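Local coordinates for protein transglutaminase elicitor (Phytophthora sojae, PDB 3TW5) that probably acts as a transglutaminase, cross-linking proteins through glutamine side chains, and serves as a pathogen-associated molecular pattern that elicits plant innate immunity, at residues S35-Q46 and I280-V290; D199-A208 and D327-L335. The protein carries 1 engineered substitution. All coordinates share one frame; numbering follows the deposited sequence.

Overall arrangement
Contact 1 joins the loop after strand 29-31 to the turn that runs from the end of strand 269-280 into helix 289-292, and contact 2 sets the start of helix 202-215 against residues 329-331 and the first residue of strand 333-336, L333. Along the chain the segments alternate: 35-46, 199-208, 280-290, 327-335. The centres lie 24 Å apart and the nearest atoms about 10 Å, without touching. Strands 269-280 and 333-336 belong to one large antiparallel sheet. Contact 2 covers that sheet with a helix, whereas contact 1 leads from the end of strand 269-280, an inner strand, to helices 128-137 and 154-167, consistent with sheet and helices forming one transglutaminase domain.

Contact 1 (S35-Q46 and I280-V290); sequences SPWAGPYWPTYQ and IYETYTDGGLV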
loop_
_atom_site.group_PDB
_atom_site.type_symbol
_atom_site.label_atom_id
_atom_site.label_comp_id
_atom_site.label_asym_id
_atom_site.label_seq_id
_atom_site.Cartn_x
_atom_site.Cartn_y
_atom_site.Cartn_z
ATOM N N SER A 35 8.100 11.207 -2.861
ATOM C CA SER A 35 7.100 10.471 -2.100
ATOM C C SER A 35 6.112 9.782 -3.034
ATOM O O SER A 35 5.772 10.328 -4.088
ATOM C CB SER A 35 6.350 11.415 -1.157
ATOM O OG SER A 35 5.273 10.751 -0.514
ATOM N N PRO A 36 5.661 8.569 -2.665
ATOM C CA PRO A 36 4.546 7.965 -3.383
ATOM C C PRO A 36 3.321 8.870 -3.275
ATOM O O PRO A 36 3.082 9.453 -2.215
ATOM C CB PRO A 36 4.312 6.655 -2.629
ATOM C CG PRO A 36 5.612 6.340 -2.001
ATOM C CD PRO A 36 6.205 7.665 -1.636
ATOM N N TRP A 37 2.570 9.002 -4.364
ATOM C CA TRP A 37 1.424 9.911 -4.385
ATOM C C TRP A 37 0.182 9.357 -3.699
ATOM O O TRP A 37 -0.001 8.143 -3.608
ATOM C CB TRP A 37 1.094 10.371 -5.808
ATOM C CG TRP A 37 1.056 9.294 -6.863
ATOM C CD1 TRP A 37 2.073 8.938 -7.700
ATOM C CD2 TRP A 37 -0.060 8.468 -7.213
ATOM N NE1 TRP A 37 1.665 7.935 -8.543
ATOM C CE2 TRP A 37 0.360 7.627 -8.268
ATOM C CE3 TRP A 37 -1.371 8.351 -6.735
ATOM C CZ2 TRP A 37 -0.482 6.676 -8.853
ATOM C CZ3 TRP A 37 -2.212 7.405 -7.316
ATOM C CH2 TRP A 37 -1.762 6.581 -8.366
ATOM N N ALA A 38 -0.665 10.258 -3.213
ATOM C CA ALA A 38 -1.904 9.870 -2.555
ATOM C C ALA A 38 -3.012 9.665 -3.578
ATOM O O ALA A 38 -3.065 10.356 -4.597
ATOM C CB ALA A 38 -2.307 10.909 -1.529
ATOM N N GLY A 39 -3.885 8.706 -3.295
ATOM C CA GLY A 39 -5.014 8.378 -4.160
ATOM C C GLY A 39 -5.925 7.397 -3.453
ATOM O O GLY A 39 -5.505 6.747 -2.497
ATOM N N PRO A 40 -7.179 7.275 -3.910
ATOM C CA PRO A 40 -8.097 6.391 -3.203
ATOM C C PRO A 40 -7.921 4.926 -3.583
ATOM O O PRO A 40 -7.201 4.605 -4.531
ATOM C CB PRO A 40 -9.473 6.893 -3.643
ATOM C CG PRO A 40 -9.252 7.508 -4.965
ATOM C CD PRO A 40 -7.795 7.860 -5.110
ATOM N N TYR A 41 -8.578 4.053 -2.827
ATOM C CA TYR A 41 -8.565 2.625 -3.102
ATOM C C TYR A 41 -9.760 2.231 -3.976
ATOM O O TYR A 41 -10.085 1.048 -4.097
ATOM C CB TYR A 41 -8.527 1.821 -1.793
ATOM C CG TYR A 41 -9.787 1.892 -0.955
ATOM C CD1 TYR A 41 -10.654 0.801 -0.875
ATOM C CD2 TYR A 41 -10.106 3.044 -0.231
ATOM C CE1 TYR A 41 -11.815 0.854 -0.098
ATOM C CE2 TYR A 41 -11.267 3.111 0.545
ATOM C CZ TYR A 41 -12.112 2.013 0.610
ATOM O OH TYR A 41 -13.255 2.077 1.375
ATOM N N TRP A 42 -10.397 3.239 -4.577
ATOM C CA TRP A 42 -11.508 3.066 -5.523
ATOM C C TRP A 42 -12.426 1.908 -5.150
ATOM O O TRP A 42 -12.460 0.893 -5.847
ATOM C CB TRP A 42 -10.974 2.927 -6.952
ATOM C CG TRP A 42 -10.162 4.110 -7.355
ATOM C CD1 TRP A 42 -8.801 4.191 -7.408
ATOM C CD2 TRP A 42 -10.658 5.401 -7.723
ATOM N NE1 TRP A 42 -8.417 5.450 -7.803
ATOM C CE2 TRP A 42 -9.537 6.214 -8.003
ATOM C CE3 TRP A 42 -11.942 5.950 -7.851
ATOM C CZ2 TRP A 42 -9.660 7.550 -8.402
ATOM C CZ3 TRP A 42 -12.063 7.276 -8.251
ATOM C CH2 TRP A 42 -10.927 8.061 -8.523
ATOM N N PRO A 43 -13.178 2.066 -4.048
ATOM C CA PRO A 43 -13.919 0.973 -3.425
ATOM C C PRO A 43 -14.883 0.273 -4.375
ATOM O O PRO A 43 -15.443 0.900 -5.280
ATOM C CB PRO A 43 -14.699 1.665 -2.302
ATOM C CG PRO A 43 -14.020 2.954 -2.090
ATOM C CD PRO A 43 -13.487 3.357 -3.412
ATOM N N THR A 44 -15.057 -1.025 -4.152
ATOM C CA THR A 44 -15.963 -1.858 -4.934
ATOM C C THR A 44 -17.413 -1.415 -4.726
ATOM O O THR A 44 -18.184 -1.329 -5.682
ATOM C CB THR A 44 -15.791 -3.351 -4.556
ATOM O OG1 THR A 44 -14.420 -3.731 -4.721
ATOM C CG2 THR A 44 -16.661 -4.251 -5.417
ATOM N N TYR A 45 -17.766 -1.111 -3.476
ATOM C CA TYR A 45 -19.138 -0.746 -3.119
ATOM C C TYR A 45 -19.609 0.563 -3.771
ATOM O O TYR A 45 -20.807 0.853 -3.792
ATOM C CB TYR A 45 -19.314 -0.706 -1.594
ATOM C CG TYR A 45 -19.015 0.634 -0.967
ATOM C CD1 TYR A 45 -20.041 1.547 -0.710
ATOM C CD2 TYR A 45 -17.714 0.993 -0.634
ATOM C CE1 TYR A 45 -19.774 2.786 -0.139
ATOM C CE2 TYR A 45 -17.435 2.228 -0.058
ATOM C CZ TYR A 45 -18.469 3.118 0.183
ATOM O OH TYR A 45 -18.198 4.339 0.748
ATOM N N GLN A 46 -18.667 1.349 -4.289
ATOM C CA GLN A 46 -18.995 2.574 -5.022
ATOM C C GLN A 46 -18.810 2.413 -6.532
ATOM O O GLN A 46 -18.756 3.402 -7.273
ATOM C CB GLN A 46 -18.175 3.752 -4.499
ATOM C CG GLN A 46 -18.717 4.347 -3.210
ATOM C CD GLN A 46 -17.913 5.534 -2.733
ATOM O OE1 GLN A 46 -16.679 5.497 -2.699
ATOM N NE2 GLN A 46 -18.607 6.601 -2.357
ATOM N N ILE A 280 1.483 6.694 3.071
ATOM C CA ILE A 280 0.510 7.574 2.437
ATOM C C ILE A 280 -0.880 6.958 2.553
ATOM O O ILE A 280 -1.035 5.750 2.387
ATOM C CB ILE A 280 0.856 7.787 0.945
ATOM C CG1 ILE A 280 2.357 8.057 0.754
ATOM C CG2 ILE A 280 0.006 8.892 0.342
ATOM C CD1 ILE A 280 2.910 9.278 1.492
ATOM N N TYR A 281 -1.884 7.782 2.848
ATOM C CA TYR A 281 -3.264 7.291 2.909
ATOM C C TYR A 281 -4.186 7.873 1.827
ATOM O O TYR A 281 -3.820 8.821 1.131
ATOM C CB TYR A 281 -3.855 7.394 4.327
ATOM C CG TYR A 281 -4.136 8.791 4.842
ATOM C CD1 TYR A 281 -5.417 9.337 4.762
ATOM C CD2 TYR A 281 -3.131 9.552 5.442
ATOM C CE1 TYR A 281 -5.691 10.615 5.249
ATOM C CE2 TYR A 281 -3.392 10.831 5.934
ATOM C CZ TYR A 281 -4.674 11.357 5.831
ATOM O OH TYR A 281 -4.940 12.622 6.312
ATOM N N GLU A 282 -5.379 7.293 1.706
ATOM C CA GLU A 282 -6.310 7.573 0.609
ATOM C C GLU A 282 -6.951 8.961 0.657
ATOM O O GLU A 282 -7.259 9.477 1.734
ATOM C CB GLU A 282 -7.410 6.503 0.564
ATOM C CG GLU A 282 -6.926 5.094 0.194
ATOM C CD GLU A 282 -6.343 4.306 1.370
ATOM O OE1 GLU A 282 -6.281 4.837 2.502
ATOM O OE2 GLU A 282 -5.943 3.141 1.157
ATOM N N THR A 283 -7.149 9.545 -0.526
ATOM C CA THR A 283 -7.852 10.824 -0.687
ATOM C C THR A 283 -8.341 11.022 -2.123
ATOM O O THR A 283 -7.753 10.492 -3.064
ATOM C CB THR A 283 -6.975 12.041 -0.273
ATOM O OG1 THR A 283 -7.736 13.252 -0.393
ATOM C CG2 THR A 283 -5.726 12.143 -1.141
ATOM N N TYR A 284 -9.410 11.798 -2.281
ATOM C CA TYR A 284 -9.937 12.125 -3.604
ATOM C C TYR A 284 -9.528 13.530 -4.062
ATOM O O TYR A 284 -10.051 14.052 -5.050
ATOM C CB TYR A 284 -11.456 11.962 -3.630
ATOM C CG TYR A 284 -11.932 10.536 -3.461
ATOM C CD1 TYR A 284 -12.258 9.754 -4.566
ATOM C CD2 TYR A 284 -12.070 9.971 -2.192
ATOM C CE1 TYR A 284 -12.707 8.445 -4.415
ATOM C CE2 TYR A 284 -12.516 8.662 -2.031
ATOM C CZ TYR A 284 -12.833 7.907 -3.144
ATOM O OH TYR A 284 -13.274 6.615 -2.983
ATOM N N THR A 285 -8.580 14.129 -3.344
ATOM C CA THR A 285 -8.109 15.478 -3.649
ATOM C C THR A 285 -7.363 15.515 -4.985
ATOM O O THR A 285 -6.353 14.829 -5.171
ATOM C CB THR A 285 -7.216 16.031 -2.516
ATOM O OG1 THR A 285 -7.885 15.869 -1.261
ATOM C CG2 THR A 285 -6.910 17.509 -2.735
ATOM N N ASP A 286 -7.878 16.323 -5.906
ATOM C CA ASP A 286 -7.313 16.445 -7.249
ATOM C C ASP A 286 -6.028 17.278 -7.246
ATOM O O ASP A 286 -5.753 18.007 -6.289
ATOM C CB ASP A 286 -8.354 17.055 -8.198
ATOM C CG ASP A 286 -8.031 16.818 -9.669
ATOM O OD1 ASP A 286 -7.147 15.983 -9.979
ATOM O OD2 ASP A 286 -8.674 17.474 -10.519
ATOM N N GLY A 287 -5.242 17.152 -8.312
ATOM C CA GLY A 287 -4.009 17.916 -8.471
ATOM C C GLY A 287 -2.766 17.118 -8.140
ATOM O O GLY A 287 -2.848 16.012 -7.593
ATOM N N GLY A 288 -1.610 17.682 -8.481
ATOM C CA GLY A 288 -0.323 17.068 -8.178
ATOM C C GLY A 288 0.078 17.329 -6.740
ATOM O O GLY A 288 0.750 18.318 -6.446
ATOM N N LEU A 289 -0.333 16.428 -5.851
ATOM C CA LEU A 289 -0.135 16.584 -4.409
ATOM C C LEU A 289 1.329 16.538 -3.963
ATOM O O LEU A 289 1.691 17.158 -2.963
ATOM C CB LEU A 289 -0.942 15.529 -3.646
ATOM C CG LEU A 289 -2.442 15.410 -3.933
ATOM C CD1 LEU A 289 -2.987 14.118 -3.353
ATOM C CD2 LEU A 289 -3.226 16.606 -3.403
ATOM N N VAL A 290 2.162 15.802 -4.695
ATOM C CA VAL A 290 3.576 15.656 -4.337
ATOM C C VAL A 290 4.382 16.915 -4.671
ATOM O O VAL A 290 5.121 17.421 -3.819
ATOM C CB VAL A 290 4.215 14.384 -4.971
ATOM C CG1 VAL A 290 5.728 14.357 -4.757
ATOM C CG2 VAL A 290 3.577 13.129 -4.398
#
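The backbones of P40 and E282 pass closest, with CA atoms 4.4 Å apart, and W37 and V290, nearer the start of 35-46 and at the end of 280-290, are the other close CA pair. Y284 carries much of the contact. P40 lies over one face of its ring, a CH-pi contact in which CB sits 3.7 Å from the Y284 ring centroid and 19° off the normal. The edge of Y284 in turn faces the six-membered ring of W42, an edge-to-face pair with planes at 84° and centroids 5.7 Å apart. P40 CG covers a face of the W42 indole, so the proline fills the angle between the two rings. Beside it, E282 bends at chi2 (83°) and brings CG to the edge of the Y41 ring, 3.8 Å from Y41 CD2.

Toward S35, A38 CB meets three side chains: I280 CG2 lies 3.6 Å from it, T283 CG2 3.7 Å and L289 CD1 3.8 Å. V290 reaches W37 through CG2, 4.0 Å from W37 CB. Several polar groups of the loop bond outside the contact, W37 NE1 to E138 O, Y41 OH to T123 O and A38 O to K158 NZ of helix 154-167. Between the segments, apolar and aromatic packing is joined by a CA-H...O contact from E282 CA to G39 O, with no conventional hydrogen bond.

Contact 2 (D199-A208 and D327-L335); sequences DLNPAYFHIA and DDHPDFLWL
L200 and L333 form the middle of this buried contact, their side chains meeting at about a right angle with L200 CD2 3.8 Å from L333 CD1. A chi1 of 179° puts L200 CG opposite the backbone N, which brings CD2 over to P330 O, 3.4 Å from it. L333 spreads its two methyls between the helix residues. CD2 lies 3.9 Å from A208 CB and also near the Y204 ring, while CD1 lies at the edge of the F205 ring. F205 meets P330 as well, crossing it almost perpendicularly with CE1 4.1 Å from P330 CG. At the far end the imidazole of H329 offers its edge to the backbone of D199 and L200, its CE1 being 3.4 Å from L200 N.

A second shell sets these groups in place. N201, at the N-cap of helix 202-215, accepts from A203 N through OD1 (2.9 Å, N-H...O angle 148°), the bond lying in the carbonyl plane on a lone pair; this ties down the helix start just after L200. W321 serves both segments, since its NE1 donates to L200 O and its ring stacks on H329. T175 OG1 of strand 172-175 bonds both Y204 OH and L333 O, joining the helix to strands 172-175 and 333-336, and Y304 meets F205 edge-to-face and touches P330.

The axes of helix 202-208 and strand 333-335 are 11.3 Å apart and inclined at 33°. An N-capped helix thus lies along an antiparallel sheet through Y204, F205 and A208, with L200 just before it, packed on P330 and L333: helix-on-sheet packing of an alpha+beta domain, consistent with a clan CA (papain-like) relative.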
loop_
_atom_site.group_PDB
_atom_site.type_symbol
_atom_site.label_atom_id
_atom_site.label_comp_id
_atom_site.label_asym_id
_atom_site.label_seq_id
_atom_site.Cartn_x
_atom_site.Cartn_y
_atom_site.Cartn_z
ATOM N N ASP A 199 1.865 -12.562 11.298
ATOM C CA ASP A 199 3.016 -12.154 12.105
ATOM C C ASP A 199 4.299 -11.973 11.280
ATOM O O ASP A 199 4.496 -12.619 10.242
ATOM C CB ASP A 199 3.247 -13.124 13.276
ATOM C CG ASP A 199 3.302 -14.583 12.833
ATOM O OD1 ASP A 199 4.216 -14.946 12.054
ATOM O OD2 ASP A 199 2.431 -15.371 13.273
ATOM N N LEU A 200 5.165 -11.091 11.770
ATOM C CA LEU A 200 6.365 -10.665 11.066
ATOM C C LEU A 200 7.424 -10.356 12.113
ATOM O O LEU A 200 7.185 -9.552 13.016
ATOM C CB LEU A 200 6.050 -9.408 10.250
ATOM C CG LEU A 200 7.126 -8.719 9.410
ATOM C CD1 LEU A 200 7.201 -9.334 8.030
ATOM C CD2 LEU A 200 6.818 -7.241 9.301
ATOM N N ASN A 201 8.582 -11.001 12.002
ATOM C CA ASN A 201 9.672 -10.802 12.956
ATOM C C ASN A 201 10.145 -9.345 12.969
ATOM O O ASN A 201 10.412 -8.773 11.912
ATOM C CB ASN A 201 10.839 -11.746 12.649
ATOM C CG ASN A 201 11.757 -11.952 13.841
ATOM O OD1 ASN A 201 12.302 -11.002 14.393
ATOM N ND2 ASN A 201 11.937 -13.205 14.238
ATOM N N PRO A 202 10.228 -8.734 14.169
ATOM C CA PRO A 202 10.661 -7.339 14.272
ATOM C C PRO A 202 12.118 -7.130 13.861
ATOM O O PRO A 202 12.482 -6.031 13.436
ATOM C CB PRO A 202 10.455 -7.011 15.754
ATOM C CG PRO A 202 10.422 -8.317 16.441
ATOM C CD PRO A 202 9.834 -9.285 15.477
ATOM N N ALA A 203 12.936 -8.173 13.982
ATOM C CA ALA A 203 14.297 -8.149 13.450
ATOM C C ALA A 203 14.237 -7.920 11.948
ATOM O O ALA A 203 14.904 -7.026 11.423
ATOM C CB ALA A 203 15.028 -9.439 13.758
ATOM N N TYR A 204 13.416 -8.718 11.266
ATOM C CA TYR A 204 13.238 -8.559 9.833
ATOM C C TYR A 204 12.675 -7.177 9.497
ATOM O O TYR A 204 13.165 -6.513 8.585
ATOM C CB TYR A 204 12.377 -9.677 9.222
ATOM C CG TYR A 204 12.107 -9.417 7.764
ATOM C CD1 TYR A 204 13.131 -9.511 6.824
ATOM C CD2 TYR A 204 10.848 -9.016 7.330
ATOM C CE1 TYR A 204 12.904 -9.236 5.490
ATOM C CE2 TYR A 204 10.608 -8.739 5.992
ATOM C CZ TYR A 204 11.643 -8.852 5.080
ATOM O OH TYR A 204 11.418 -8.576 3.755
ATOM N N PHE A 205 11.661 -6.746 10.242
ATOM C CA PHE A 205 11.056 -5.432 10.029
ATOM C C PHE A 205 12.107 -4.317 10.023
ATOM O O PHE A 205 12.170 -3.527 9.078
ATOM C CB PHE A 205 9.965 -5.153 11.073
ATOM C CG PHE A 205 9.402 -3.756 11.007
ATOM C CD1 PHE A 205 8.533 -3.387 9.985
ATOM C CD2 PHE A 205 9.742 -2.811 11.967
ATOM C CE1 PHE A 205 8.015 -2.095 9.922
ATOM C CE2 PHE A 205 9.228 -1.519 11.908
ATOM C CZ PHE A 205 8.364 -1.162 10.885
ATOM N N HIS A 206 12.932 -4.271 11.071
ATOM C CA HIS A 206 13.972 -3.249 11.203
ATOM C C HIS A 206 15.000 -3.345 10.079
ATOM O O HIS A 206 15.277 -2.350 9.413
ATOM C CB HIS A 206 14.659 -3.333 12.575
ATOM C CG HIS A 206 15.522 -2.148 12.898
ATOM N ND1 HIS A 206 15.042 -1.033 13.553
ATOM C CD2 HIS A 206 16.833 -1.907 12.660
ATOM C CE1 HIS A 206 16.020 -0.157 13.702
ATOM N NE2 HIS A 206 17.117 -0.662 13.169
ATOM N N ILE A 207 15.542 -4.545 9.865
ATOM C CA ILE A 207 16.555 -4.782 8.831
ATOM C C ILE A 207 16.059 -4.363 7.442
ATOM O O ILE A 207 16.763 -3.660 6.717
ATOM C CB ILE A 207 17.035 -6.262 8.821
ATOM C CG1 ILE A 207 17.811 -6.579 10.105
ATOM C CG2 ILE A 207 17.899 -6.554 7.589
ATOM C CD1 ILE A 207 17.933 -8.060 10.412
ATOM N N ALA A 208 14.843 -4.779 7.092
ATOM C CA ALA A 208 14.242 -4.437 5.805
ATOM C C ALA A 208 14.001 -2.936 5.670
ATOM O O ALA A 208 14.408 -2.333 4.680
ATOM C CB ALA A 208 12.944 -5.213 5.591
ATOM N N ASP A 327 0.259 -7.052 18.942
ATOM C CA ASP A 327 -0.909 -7.274 18.085
ATOM C C ASP A 327 -0.938 -6.293 16.918
ATOM O O ASP A 327 -1.503 -6.589 15.862
ATOM C CB ASP A 327 -2.211 -7.141 18.890
ATOM C CG ASP A 327 -2.354 -8.210 19.968
ATOM O OD1 ASP A 327 -1.754 -9.300 19.828
ATOM O OD2 ASP A 327 -3.075 -7.958 20.960
ATOM N N ASP A 328 -0.321 -5.130 17.116
ATOM C CA ASP A 328 -0.402 -4.030 16.160
ATOM C C ASP A 328 0.918 -3.797 15.417
ATOM O O ASP A 328 1.653 -2.845 15.702
ATOM C CB ASP A 328 -0.865 -2.755 16.872
ATOM C CG ASP A 328 -1.206 -1.632 15.909
ATOM O OD1 ASP A 328 -1.460 -1.907 14.712
ATOM O OD2 ASP A 328 -1.226 -0.467 16.358
ATOM N N HIS A 329 1.200 -4.677 14.460
ATOM C CA HIS A 329 2.398 -4.585 13.629
ATOM C C HIS A 329 2.104 -5.102 12.217
ATOM O O HIS A 329 1.234 -5.962 12.049
ATOM C CB HIS A 329 3.564 -5.352 14.270
ATOM C CG HIS A 329 3.355 -6.833 14.347
ATOM N ND1 HIS A 329 3.777 -7.696 13.359
ATOM C CD2 HIS A 329 2.780 -7.606 15.298
ATOM C CE1 HIS A 329 3.467 -8.936 13.697
ATOM N NE2 HIS A 329 2.861 -8.908 14.870
ATOM N N PRO A 330 2.823 -4.585 11.199
ATOM C CA PRO A 330 2.577 -4.968 9.806
ATOM C C PRO A 330 2.627 -6.476 9.564
ATOM O O PRO A 330 3.529 -7.154 10.063
ATOM C CB PRO A 330 3.710 -4.273 9.047
ATOM C CG PRO A 330 4.056 -3.112 9.885
ATOM C CD PRO A 330 3.901 -3.582 11.297
ATOM N N ASP A 331 1.654 -6.984 8.810
ATOM C CA ASP A 331 1.570 -8.410 8.502
ATOM C C ASP A 331 2.599 -8.840 7.459
ATOM O O ASP A 331 3.197 -9.912 7.579
ATOM C CB ASP A 331 0.154 -8.790 8.044
ATOM C CG ASP A 331 -0.790 -9.069 9.208
ATOM O OD1 ASP A 331 -0.345 -9.642 10.230
ATOM O OD2 ASP A 331 -1.989 -8.726 9.098
ATOM N N PHE A 332 2.800 -8.000 6.445
ATOM C CA PHE A 332 3.737 -8.295 5.361
ATOM C C PHE A 332 4.313 -7.042 4.704
ATOM O O PHE A 332 3.755 -5.952 4.825
ATOM C CB PHE A 332 3.080 -9.193 4.302
ATOM C CG PHE A 332 1.718 -8.730 3.865
ATOM C CD1 PHE A 332 1.574 -7.661 2.982
ATOM C CD2 PHE A 332 0.575 -9.379 4.321
ATOM C CE1 PHE A 332 0.310 -7.235 2.569
ATOM C CE2 PHE A 332 -0.696 -8.961 3.915
ATOM C CZ PHE A 332 -0.826 -7.887 3.035
ATOM N N LEU A 333 5.440 -7.217 4.021
ATOM C CA LEU A 333 6.092 -6.163 3.247
ATOM C C LEU A 333 6.340 -6.683 1.836
ATOM O O LEU A 333 6.840 -7.797 1.662
ATOM C CB LEU A 333 7.440 -5.790 3.875
ATOM C CG LEU A 333 7.604 -4.769 5.008
ATOM C CD1 LEU A 333 6.753 -5.069 6.232
ATOM C CD2 LEU A 333 9.073 -4.687 5.403
ATOM N N TRP A 334 5.997 -5.888 0.828
ATOM C CA TRP A 334 6.293 -6.270 -0.550
ATOM C C TRP A 334 6.679 -5.104 -1.450
ATOM O O TRP A 334 6.238 -3.976 -1.241
ATOM C CB TRP A 334 5.150 -7.083 -1.167
ATOM C CG TRP A 334 3.824 -6.385 -1.242
ATOM C CD1 TRP A 334 2.897 -6.280 -0.247
ATOM C CD2 TRP A 334 3.263 -5.729 -2.386
ATOM N NE1 TRP A 334 1.798 -5.588 -0.694
ATOM C CE2 TRP A 334 1.993 -5.240 -2.003
ATOM C CE3 TRP A 334 3.709 -5.503 -3.694
ATOM C CZ2 TRP A 334 1.165 -4.535 -2.883
ATOM C CZ3 TRP A 334 2.883 -4.803 -4.570
ATOM C CH2 TRP A 334 1.626 -4.325 -4.157
ATOM N N LEU A 335 7.515 -5.396 -2.443
ATOM C CA LEU A 335 7.948 -4.406 -3.427
ATOM C C LEU A 335 7.528 -4.831 -4.829
ATOM O O LEU A 335 7.661 -6.004 -5.186
ATOM C CB LEU A 335 9.470 -4.235 -3.407
ATOM C CG LEU A 335 10.221 -3.993 -2.098
ATOM C CD1 LEU A 335 10.599 -5.312 -1.443
ATOM C CD2 LEU A 335 11.467 -3.172 -2.371
#